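Ferrichrome ABC transporter substrate-binding protein (Staphylococcus pseudintermedius, PDB 5FLY) probably binds ferrichrome-type iron siderophores outside the cell membrane and hands them to an ABC transporter, as a class III solute-binding protein. Local coordinates at residues Ile85-Tyr88 with Asn89-Asn93; Thr141-Asp144 with Ser145-Lys149; Lys208-Val211 with Gly212-Ala215. One frame throughout, in Å; residues are numbered along the deposited sequence.

Contact 1: Ile85-Tyr88 with Asn89-Asn93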
ATOM      1  N   ILE A  85       1.465 -20.407   2.280  1.00  8.50           N
ATOM      2  CA  ILE A  85       2.470 -19.386   2.000  1.00  8.47           C
ATOM      3  C   ILE A  85       1.856 -18.306   1.121  1.00  8.24           C
ATOM      4  O   ILE A  85       1.155 -18.630   0.178  1.00  8.26           O
ATOM      5  CB  ILE A  85       3.693 -19.991   1.288  1.00  8.81           C
ATOM      6  CG1 ILE A  85       4.346 -21.064   2.173  1.00  9.08           C
ATOM      7  CG2 ILE A  85       4.687 -18.904   0.907  1.00  8.78           C
ATOM      8  CD1 ILE A  85       5.298 -21.975   1.424  1.00  9.48           C
ATOM      9  N   ILE A  86       2.083 -17.037   1.475  1.00  9.03           N
ATOM     10  CA  ILE A  86       1.593 -15.887   0.726  1.00  9.39           C
ATOM     11  C   ILE A  86       2.778 -15.120   0.177  1.00  8.53           C
ATOM     12  O   ILE A  86       3.675 -14.760   0.919  1.00  8.83           O
ATOM     13  CB  ILE A  86       0.751 -14.910   1.603  1.00 10.41           C
ATOM     14  CG1 ILE A  86      -0.321 -15.652   2.398  1.00 12.53           C
ATOM     15  CG2 ILE A  86       0.149 -13.779   0.741  1.00  8.89           C
ATOM     16  CD1 ILE A  86      -1.334 -16.358   1.562  1.00 12.50           C
ATOM     17  N   THR A  87       2.794 -14.883  -1.131  1.00  7.94           N
ATOM     18  CA  THR A  87       3.869 -14.106  -1.738  1.00  8.00           C
ATOM     19  C   THR A  87       3.334 -13.342  -2.942  1.00  7.89           C
ATOM     20  O   THR A  87       2.115 -13.229  -3.120  1.00  7.75           O
ATOM     21  CB  THR A  87       5.072 -15.008  -2.149  1.00  8.32           C
ATOM     22  OG1 THR A  87       6.208 -14.181  -2.449  1.00  8.38           O
ATOM     23  CG2 THR A  87       4.716 -15.936  -3.321  1.00  8.85           C
ATOM     24  N   TYR A  88       4.241 -12.787  -3.741  1.00  9.96           N
ATOM     25  CA  TYR A  88       3.874 -12.090  -4.982  1.00  9.86           C
ATOM     26  C   TYR A  88       4.186 -12.970  -6.168  1.00  9.66           C
ATOM     27  O   TYR A  88       5.077 -13.815  -6.108  1.00  8.67           O
ATOM     28  CB  TYR A  88       4.640 -10.778  -5.180  1.00  9.81           C
ATOM     29  CG  TYR A  88       4.545  -9.729  -4.104  1.00  9.43           C
ATOM     30  CD1 TYR A  88       3.403  -8.958  -3.934  1.00  9.25           C
ATOM     31  CD2 TYR A  88       5.646  -9.457  -3.311  1.00 10.38           C
ATOM     32  CE1 TYR A  88       3.360  -7.978  -2.963  1.00  8.95           C
ATOM     33  CE2 TYR A  88       5.609  -8.496  -2.340  1.00  9.14           C
ATOM     34  CZ  TYR A  88       4.474  -7.754  -2.175  1.00  9.54           C
ATOM     35  OH  TYR A  88       4.490  -6.799  -1.191  1.00 11.26           O
ATOM     36  N   ASN A  89       3.489 -12.752  -7.272  1.00  8.99           N
ATOM     37  CA  ASN A  89       3.783 -13.525  -8.461  1.00  9.20           C
ATOM     38  C   ASN A  89       5.159 -13.147  -9.026  1.00 10.10           C
ATOM     39  O   ASN A  89       5.691 -13.875  -9.857  1.00 12.26           O
ATOM     40  CB  ASN A  89       2.660 -13.364  -9.505  1.00 10.16           C
ATOM     41  CG  ASN A  89       2.627 -11.992 -10.154  1.00 10.46           C
ATOM     42  OD1 ASN A  89       3.142 -11.022  -9.610  1.00  9.23           O
ATOM     43  ND2 ASN A  89       1.988 -11.910 -11.321  1.00 10.89           N
ATOM     44  N   THR A  90       5.767 -12.068  -8.532  1.00 10.40           N
ATOM     45  CA  THR A  90       7.126 -11.690  -8.937  1.00 12.47           C
ATOM     46  C   THR A  90       8.201 -12.541  -8.258  1.00 15.11           C
ATOM     47  O   THR A  90       9.370 -12.503  -8.647  1.00 14.87           O
ATOM     48  CB  THR A  90       7.429 -10.217  -8.621  1.00 12.53           C
ATOM     49  OG1 THR A  90       7.165  -9.964  -7.234  1.00 14.63           O
ATOM     50  CG2 THR A  90       6.593  -9.289  -9.479  1.00 13.75           C
ATOM     51  N   ASP A  91       7.801 -13.322  -7.258  1.00 12.79           N
ATOM     52  CA  ASP A  91       8.755 -14.090  -6.471  1.00 13.41           C
ATOM     53  C   ASP A  91       9.438 -15.132  -7.344  1.00 12.81           C
ATOM     54  O   ASP A  91       8.784 -15.988  -7.907  1.00 14.52           O
ATOM     55  CB  ASP A  91       8.039 -14.747  -5.288  1.00 14.06           C
ATOM     56  CG  ASP A  91       8.995 -15.274  -4.228  1.00 15.85           C
ATOM     57  OD1 ASP A  91      10.151 -15.637  -4.564  1.00 15.29           O
ATOM     58  OD2 ASP A  91       8.569 -15.321  -3.044  1.00 15.25           O
ATOM     59  N   LYS A  92      10.759 -15.036  -7.475  1.00 16.53           N
ATOM     60  CA  LYS A  92      11.495 -15.972  -8.315  1.00 20.11           C
ATOM     61  C   LYS A  92      11.359 -17.421  -7.829  1.00 21.45           C
ATOM     62  O   LYS A  92      11.528 -18.354  -8.608  1.00 23.83           O
ATOM     63  CB  LYS A  92      12.979 -15.576  -8.384  1.00 22.70           C
ATOM     64  CG  LYS A  92      13.776 -15.746  -7.094  1.00 26.45           C
ATOM     65  CD  LYS A  92      15.273 -15.535  -7.358  1.00 29.26           C
ATOM     66  CE  LYS A  92      16.101 -15.541  -6.070  1.00 28.18           C
ATOM     67  NZ  LYS A  92      16.398 -16.908  -5.530  1.00 23.72           N
ATOM     68  N   ASN A  93      11.029 -17.599  -6.550  1.00 19.08           N
ATOM     69  CA  ASN A  93      11.025 -18.921  -5.918  1.00 16.81           C
ATOM     70  C   ASN A  93       9.645 -19.575  -5.781  1.00 16.02           C
ATOM     71  O   ASN A  93       9.482 -20.516  -5.006  1.00 15.46           O
ATOM     72  CB  ASN A  93      11.661 -18.819  -4.532  1.00 16.47           C
ATOM     73  CG  ASN A  93      13.163 -18.659  -4.594  1.00 18.62           C
ATOM     74  OD1 ASN A  93      13.838 -19.385  -5.315  1.00 22.91           O
ATOM     75  ND2 ASN A  93      13.693 -17.714  -3.830  1.00 19.21           N
TER
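A type I beta turn running from Tyr88 to Asp91 ends strand 84-88, closed by Asp91 N donating to Tyr88 O over 3.0 Å. The carboxylate of Asp91 then does two jobs. Its OD2 takes a 2.7 Å bond from Thr87 OG1 on the anti lone pair, the one turned away from OD1. Thr87 makes this possible by setting OG1 opposite its own backbone N (chi1 -167°), which sends the hydroxyl across the mouth of the turn, and the two side chains meet at about a right angle. The other oxygen, Asp91 OD1, accepts from Asn93 N at 2.9 Å, an Asx turn that leads the chain into helix 94-100. Gripped at both oxygens, the carboxylate is fixed in its rotation and links Thr87, near the end of the strand, to Asn93, the residue before the helix. This is a beta-to-alpha connection of the parallel sheet, in which strand 84-88 lies between strands 28-30 and 103-106. Tyr88 and Thr90 run side by side in the same direction, Thr90 OG1 resting 3.4 Å from Tyr88 CB. The Tyr88 ring leaves the turn, and its OH is hydrogen-bonded to Thr34 OG1, a residue of the pocket that holds the octaoxapentacosanol; the Tyr88 side chain comes within about 5 Å of that ligand. Leu97 of helix 94-100 packs against both Thr87 and Asp91.

Contact 2: Thr141-Asp144 with Ser145-Lys149; sequences TAQD and SKDIK
Asp147 OD1 accepts a 2.9 Å bond from Gln143 NE2, one helical turn back. The hydrogen bond is moderately bent (147° at the hydrogen): OD1 lies in the amide plane of Gln143, while the N-H reaches it on the syn side, 34° out of the carboxylate plane. Gln143 gets there by folding: CG points away from the backbone N, and a bend at chi2 (58°) swings the amide forward along the helix. The opposite end of that amide is held too, since one water donates to Gln143 OE1 at 2.8 Å and accepts from Lys146 NZ at 2.9 Å. With both amide ends engaged, its rotation is set, and the extended Lys146 chain lies along the Ala142 carbonyl, CG 3.4 Å from Ala142 O. These are i to i+3 and i to i+4 pairings on the long helix 127-152, a feature of class III binding proteins, where a single helix spans the two lobes. Four successive i to i+4 backbone bonds run beneath them, among them Ile148 N to Asp144 O at 2.9 Å. Toward helix 262-278, Asp144 and Asp147 both form salt bridges with Lys273, and Asp144 adds a second one with Arg269, so the shared lysine probably offsets the repulsion between the two carboxylates. Next to them, Ile148 CG1 lies 3.3 Å from Asp144 O, and the Ile148 side chain also packs on Leu276.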
ATOM      1  N   THR A 141     -14.158   7.945   6.121  1.00  9.10           N
ATOM      2  CA  THR A 141     -13.446   8.659   5.065  1.00  8.51           C
ATOM      3  C   THR A 141     -14.391   9.497   4.207  1.00  9.15           C
ATOM      4  O   THR A 141     -13.981  10.504   3.620  1.00  9.11           O
ATOM      5  CB  THR A 141     -12.624   7.694   4.160  1.00  9.62           C
ATOM      6  OG1 THR A 141     -13.447   6.650   3.620  1.00  9.91           O
ATOM      7  CG2 THR A 141     -11.471   7.072   4.945  1.00  9.14           C
ATOM      8  N   ALA A 142     -15.661   9.116   4.163  1.00 10.16           N
ATOM      9  CA  ALA A 142     -16.671   9.948   3.510  1.00 11.58           C
ATOM     10  C   ALA A 142     -16.757  11.296   4.211  1.00 10.11           C
ATOM     11  O   ALA A 142     -16.801  12.337   3.559  1.00 10.62           O
ATOM     12  CB  ALA A 142     -18.024   9.259   3.508  1.00 12.89           C
ATOM     13  N   GLN A 143     -16.748  11.285   5.543  1.00 10.54           N
ATOM     14  CA  GLN A 143     -16.781  12.539   6.295  1.00 11.35           C
ATOM     15  C   GLN A 143     -15.476  13.304   6.118  1.00 11.97           C
ATOM     16  O   GLN A 143     -15.487  14.515   5.896  1.00 12.13           O
ATOM     17  CB  GLN A 143     -17.064  12.287   7.774  1.00 12.71           C
ATOM     18  CG  GLN A 143     -17.259  13.554   8.594  1.00 15.56           C
ATOM     19  CD  GLN A 143     -18.394  14.434   8.087  1.00 20.27           C
ATOM     20  OE1 GLN A 143     -19.528  13.982   7.919  1.00 21.51           O
ATOM     21  NE2 GLN A 143     -18.086  15.701   7.837  1.00 22.23           N
ATOM     22  N   ASP A 144     -14.352  12.598   6.198  1.00 10.99           N
ATOM     23  CA  ASP A 144     -13.063  13.230   5.953  1.00 11.44           C
ATOM     24  C   ASP A 144     -13.022  13.964   4.611  1.00 10.57           C
ATOM     25  O   ASP A 144     -12.495  15.077   4.524  1.00 10.16           O
ATOM     26  CB  ASP A 144     -11.937  12.199   5.972  1.00 12.39           C
ATOM     27  CG  ASP A 144     -11.804  11.478   7.299  1.00 15.04           C
ATOM     28  OD1 ASP A 144     -12.275  11.988   8.342  1.00 15.32           O
ATOM     29  OD2 ASP A 144     -11.204  10.377   7.295  1.00 15.68           O
ATOM     30  N   SER A 145     -13.551  13.322   3.569  1.00 12.57           N
ATOM     31  CA  SER A 145     -13.563  13.866   2.217  1.00 12.09           C
ATOM     32  C   SER A 145     -14.308  15.199   2.171  1.00 12.01           C
ATOM     33  O   SER A 145     -13.851  16.161   1.545  1.00 12.13           O
ATOM     34  CB  SER A 145     -14.200  12.858   1.244  1.00 14.09           C
ATOM     35  OG  SER A 145     -14.182  13.333  -0.096  1.00 16.74           O
ATOM     36  N   LYS A 146     -15.457  15.248   2.841  1.00 12.56           N
ATOM     37  CA  LYS A 146     -16.253  16.461   2.889  1.00 12.88           C
ATOM     38  C   LYS A 146     -15.503  17.567   3.625  1.00 12.59           C
ATOM     39  O   LYS A 146     -15.529  18.727   3.189  1.00 13.19           O
ATOM     40  CB  LYS A 146     -17.594  16.198   3.563  1.00 14.66           C
ATOM     41  CG  LYS A 146     -18.470  15.204   2.826  1.00 15.61           C
ATOM     42  CD  LYS A 146     -19.694  14.825   3.645  1.00 18.26           C
ATOM     43  CE  LYS A 146     -20.515  13.757   2.950  1.00 20.93           C
ATOM     44  NZ  LYS A 146     -21.624  13.290   3.817  1.00 23.00           N
ATOM     45  N   ASP A 147     -14.847  17.212   4.730  1.00 11.45           N
ATOM     46  CA  ASP A 147     -14.101  18.182   5.537  1.00 12.33           C
ATOM     47  C   ASP A 147     -12.942  18.772   4.736  1.00 12.11           C
ATOM     48  O   ASP A 147     -12.699  19.980   4.768  1.00 12.59           O
ATOM     49  CB  ASP A 147     -13.543  17.561   6.816  1.00 13.43           C
ATOM     50  CG  ASP A 147     -14.621  17.030   7.751  1.00 15.30           C
ATOM     51  OD1 ASP A 147     -15.787  17.452   7.635  1.00 14.97           O
ATOM     52  OD2 ASP A 147     -14.291  16.186   8.613  1.00 17.94           O
ATOM     53  N   ILE A 148     -12.203  17.904   4.050  1.00 12.16           N
ATOM     54  CA  ILE A 148     -11.055  18.337   3.252  1.00 11.25           C
ATOM     55  C   ILE A 148     -11.467  19.157   2.029  1.00 11.80           C
ATOM     56  O   ILE A 148     -10.863  20.182   1.727  1.00 12.18           O
ATOM     57  CB  ILE A 148     -10.216  17.117   2.792  1.00 11.03           C
ATOM     58  CG1 ILE A 148      -9.577  16.436   4.008  1.00 11.54           C
ATOM     59  CG2 ILE A 148      -9.129  17.534   1.804  1.00 11.97           C
ATOM     60  CD1 ILE A 148      -9.133  14.996   3.739  1.00 11.74           C
ATOM     61  N   LYS A 149     -12.507  18.739   1.326  1.00 12.03           N
ATOM     62  CA  LYS A 149     -12.915  19.456   0.123  1.00 13.76           C
ATOM     63  C   LYS A 149     -13.549  20.812   0.468  1.00 14.69           C
ATOM     64  O   LYS A 149     -13.447  21.770  -0.299  1.00 16.03           O
ATOM     65  CB  LYS A 149     -13.873  18.595  -0.708  1.00 14.37           C
ATOM     66  CG  LYS A 149     -13.149  17.468  -1.445  1.00 13.84           C
ATOM     67  CD  LYS A 149     -14.060  16.614  -2.309  1.00 13.59           C
ATOM     68  CE  LYS A 149     -13.260  15.552  -3.037  1.00 13.70           C
ATOM     69  NZ  LYS A 149     -14.109  14.723  -3.927  1.00 16.79           N
TER
HETATM   70  O   HOH W   1     -20.302  12.070   6.062  1.00 24.98           O

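Contact 3: Lys208-Val211 with Gly212-Ala215. With CD (cadmium ion), chain F; CD (cadmium ion), chain C.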
ATOM      1  N   LYS A 208      13.818  13.872 -13.479  1.00 10.10           N
ATOM      2  CA  LYS A 208      13.780  15.025 -12.588  1.00  9.63           C
ATOM      3  C   LYS A 208      13.353  16.288 -13.326  1.00  9.21           C
ATOM      4  O   LYS A 208      12.751  17.183 -12.736  1.00  9.08           O
ATOM      5  CB  LYS A 208      15.139  15.255 -11.917  1.00  9.44           C
ATOM      6  CG  LYS A 208      16.243  15.707 -12.840  1.00 10.08           C
ATOM      7  CD  LYS A 208      17.539  15.837 -12.065  1.00 11.79           C
ATOM      8  CE  LYS A 208      18.696  16.179 -12.981  1.00 14.67           C
ATOM      9  NZ  LYS A 208      19.973  16.376 -12.229  1.00 16.89           N
ATOM     10  N   GLU A 209      13.651  16.353 -14.617  1.00  9.63           N
ATOM     11  CA  GLU A 209      13.291  17.514 -15.423  1.00 11.50           C
ATOM     12  C   GLU A 209      11.787  17.620 -15.703  1.00 11.56           C
ATOM     13  O   GLU A 209      11.331  18.634 -16.217  1.00 12.25           O
ATOM     14  CB  GLU A 209      14.050  17.480 -16.754  1.00 12.34           C
ATOM     15  CG  GLU A 209      15.587  17.538 -16.625  1.00 12.27           C
ATOM     16  CD  GLU A 209      16.252  16.173 -16.411  1.00 11.54           C
ATOM     17  OE1 GLU A 209      15.624  15.112 -16.607  1.00 10.56           O
ATOM     18  OE2 GLU A 209      17.444  16.156 -16.055  1.00 11.95           O
ATOM     19  N   GLU A 210      11.027  16.575 -15.373  1.00 10.88           N
ATOM     20  CA  GLU A 210       9.625  16.485 -15.770  1.00  9.56           C
ATOM     21  C   GLU A 210       8.681  16.578 -14.579  1.00 10.31           C
ATOM     22  O   GLU A 210       7.475  16.391 -14.722  1.00 10.31           O
ATOM     23  CB  GLU A 210       9.373  15.183 -16.531  1.00 10.19           C
ATOM     24  CG  GLU A 210      10.196  15.039 -17.800  1.00 12.33           C
ATOM     25  CD  GLU A 210       9.657  13.964 -18.736  1.00 16.02           C
ATOM     26  OE1 GLU A 210       8.493  14.091 -19.179  1.00 19.01           O
ATOM     27  OE2 GLU A 210      10.380  12.990 -19.037  1.00 14.86           O
ATOM     28  N   VAL A 211       9.219  16.882 -13.408  1.00 10.09           N
ATOM     29  CA  VAL A 211       8.385  16.996 -12.206  1.00 11.35           C
ATOM     30  C   VAL A 211       7.164  17.912 -12.413  1.00 12.10           C
ATOM     31  O   VAL A 211       6.039  17.533 -12.066  1.00 10.16           O
ATOM     32  CB  VAL A 211       9.242  17.484 -11.010  1.00 11.16           C
ATOM     33  CG1 VAL A 211       8.392  17.996  -9.876  1.00 12.54           C
ATOM     34  CG2 VAL A 211      10.116  16.335 -10.541  1.00 11.42           C
ATOM     35  N   GLY A 212       7.372  19.074 -13.021  1.00 12.75           N
ATOM     36  CA  GLY A 212       6.302  20.040 -13.213  1.00 13.99           C
ATOM     37  C   GLY A 212       5.168  19.561 -14.100  1.00 13.64           C
ATOM     38  O   GLY A 212       4.039  20.010 -13.954  1.00 14.30           O
ATOM     39  N   LYS A 213       5.466  18.649 -15.019  1.00 12.42           N
ATOM     40  CA  LYS A 213       4.450  18.148 -15.940  1.00 13.58           C
ATOM     41  C   LYS A 213       3.365  17.355 -15.212  1.00 13.02           C
ATOM     42  O   LYS A 213       2.265  17.196 -15.741  1.00 14.23           O
ATOM     43  CB  LYS A 213       5.106  17.297 -17.035  1.00 17.58           C
ATOM     44  CG  LYS A 213       5.938  18.134 -17.995  1.00 22.88           C
ATOM     45  CD  LYS A 213       6.974  17.320 -18.756  1.00 23.35           C
ATOM     46  CE  LYS A 213       6.339  16.438 -19.805  1.00 21.16           C
ATOM     47  NZ  LYS A 213       7.373  16.024 -20.799  1.00 20.01           N
ATOM     48  N   TYR A 214       3.662  16.885 -13.998  1.00 13.92           N
ATOM     49  CA  TYR A 214       2.754  16.000 -13.249  1.00 14.23           C
ATOM     50  C   TYR A 214       2.202  16.633 -11.976  1.00 14.41           C
ATOM     51  O   TYR A 214       1.531  15.964 -11.189  1.00 15.94           O
ATOM     52  CB  TYR A 214       3.475  14.682 -12.917  1.00 13.11           C
ATOM     53  CG  TYR A 214       3.972  14.006 -14.168  1.00 14.18           C
ATOM     54  CD1 TYR A 214       3.075  13.540 -15.118  1.00 14.53           C
ATOM     55  CD2 TYR A 214       5.329  13.890 -14.437  1.00 16.12           C
ATOM     56  CE1 TYR A 214       3.507  12.953 -16.291  1.00 15.72           C
ATOM     57  CE2 TYR A 214       5.778  13.301 -15.610  1.00 18.33           C
ATOM     58  CZ  TYR A 214       4.856  12.830 -16.537  1.00 18.69           C
ATOM     59  OH  TYR A 214       5.268  12.246 -17.716  1.00 20.58           O
ATOM     60  N   ALA A 215       2.451  17.927 -11.787  1.00 15.49           N
ATOM     61  CA  ALA A 215       2.091  18.598 -10.539  1.00 17.79           C
ATOM     62  C   ALA A 215       0.628  19.042 -10.505  1.00 19.24           C
ATOM     63  O   ALA A 215       0.134  19.643 -11.460  1.00 23.28           O
ATOM     64  CB  ALA A 215       3.002  19.798 -10.317  1.00 20.13           C
TER
HETATM   65 CD    CD F1285      17.598  13.884 -16.348  1.00 10.67          CD
HETATM   66 CD    CD C1282       8.614  12.033 -20.208  0.57  9.76          CD
HETATM   67  O   HOH W   2       6.699  11.282 -21.248  1.00 24.86           O
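Lys208 opens a short run of 3-10 helix and stretches its chain along the flank of the next residue's metal site. Glu209 turns its carboxylate away from the rest of the run, a bend at chi2 (86°) bringing OE1 and OE2 each to 2.3 Å from one cadmium ion, a bidentate grip completed by atoms from elsewhere. Glu210 sends its own carboxylate forward instead. Both OE1 and OE2 chelate a second cadmium ion, which also carries a water, and OE1 is met by Lys213 NZ at 2.8 Å in a salt bridge, the ammonium standing above the carboxylate plane, 42° out of it. To arrive there the Lys213 chain bends at chi3 (72°), crossing Glu210 with CD 3.9 Å from Glu210 CB. Glu210 O takes Lys213 N at 3.0 Å, and Val211 O receives Tyr214 N at 3.1 Å; such i to i+3 bonds define the 3-10 helix, here within the connection between strands 203-205 and 218-223. The Tyr214 ring slides past the Glu210 carbonyl, Tyr214 CD2 lying 3.3 Å from Glu210 O. Lys213 CB sits over the centre of one face of that ring. Val211 turns inward onto Ile168 of strand 167-171, and Tyr214 packs on helix 192-198. Pulled on by a metal and a lysine at once, Glu210 OE1 has two positive partners, which would favour the ionised carboxylate and probably spread its charge between them.

From the N terminus, contact 1 comes first, closing the turn that carries strand 84-88 of the five-stranded parallel sheet into helix 94-100, beside the ligand pocket. After strand 103-106 and helix 113-124 the chain enters helix 127-152, and contact 2 sits in its later part, on the opposite side of the chain's centre from contact 1, with nearest atoms about 22 Å apart. Contact 3 follows in the connection between strands 203-205 and 218-223 of the mixed sheet, its centre 28 Å from that of contact 2. Each is local and they stand in series, none nesting or crossing. Together they touch the exit from one sheet, the helix linking the two halves, and a connection between strands of the other sheet.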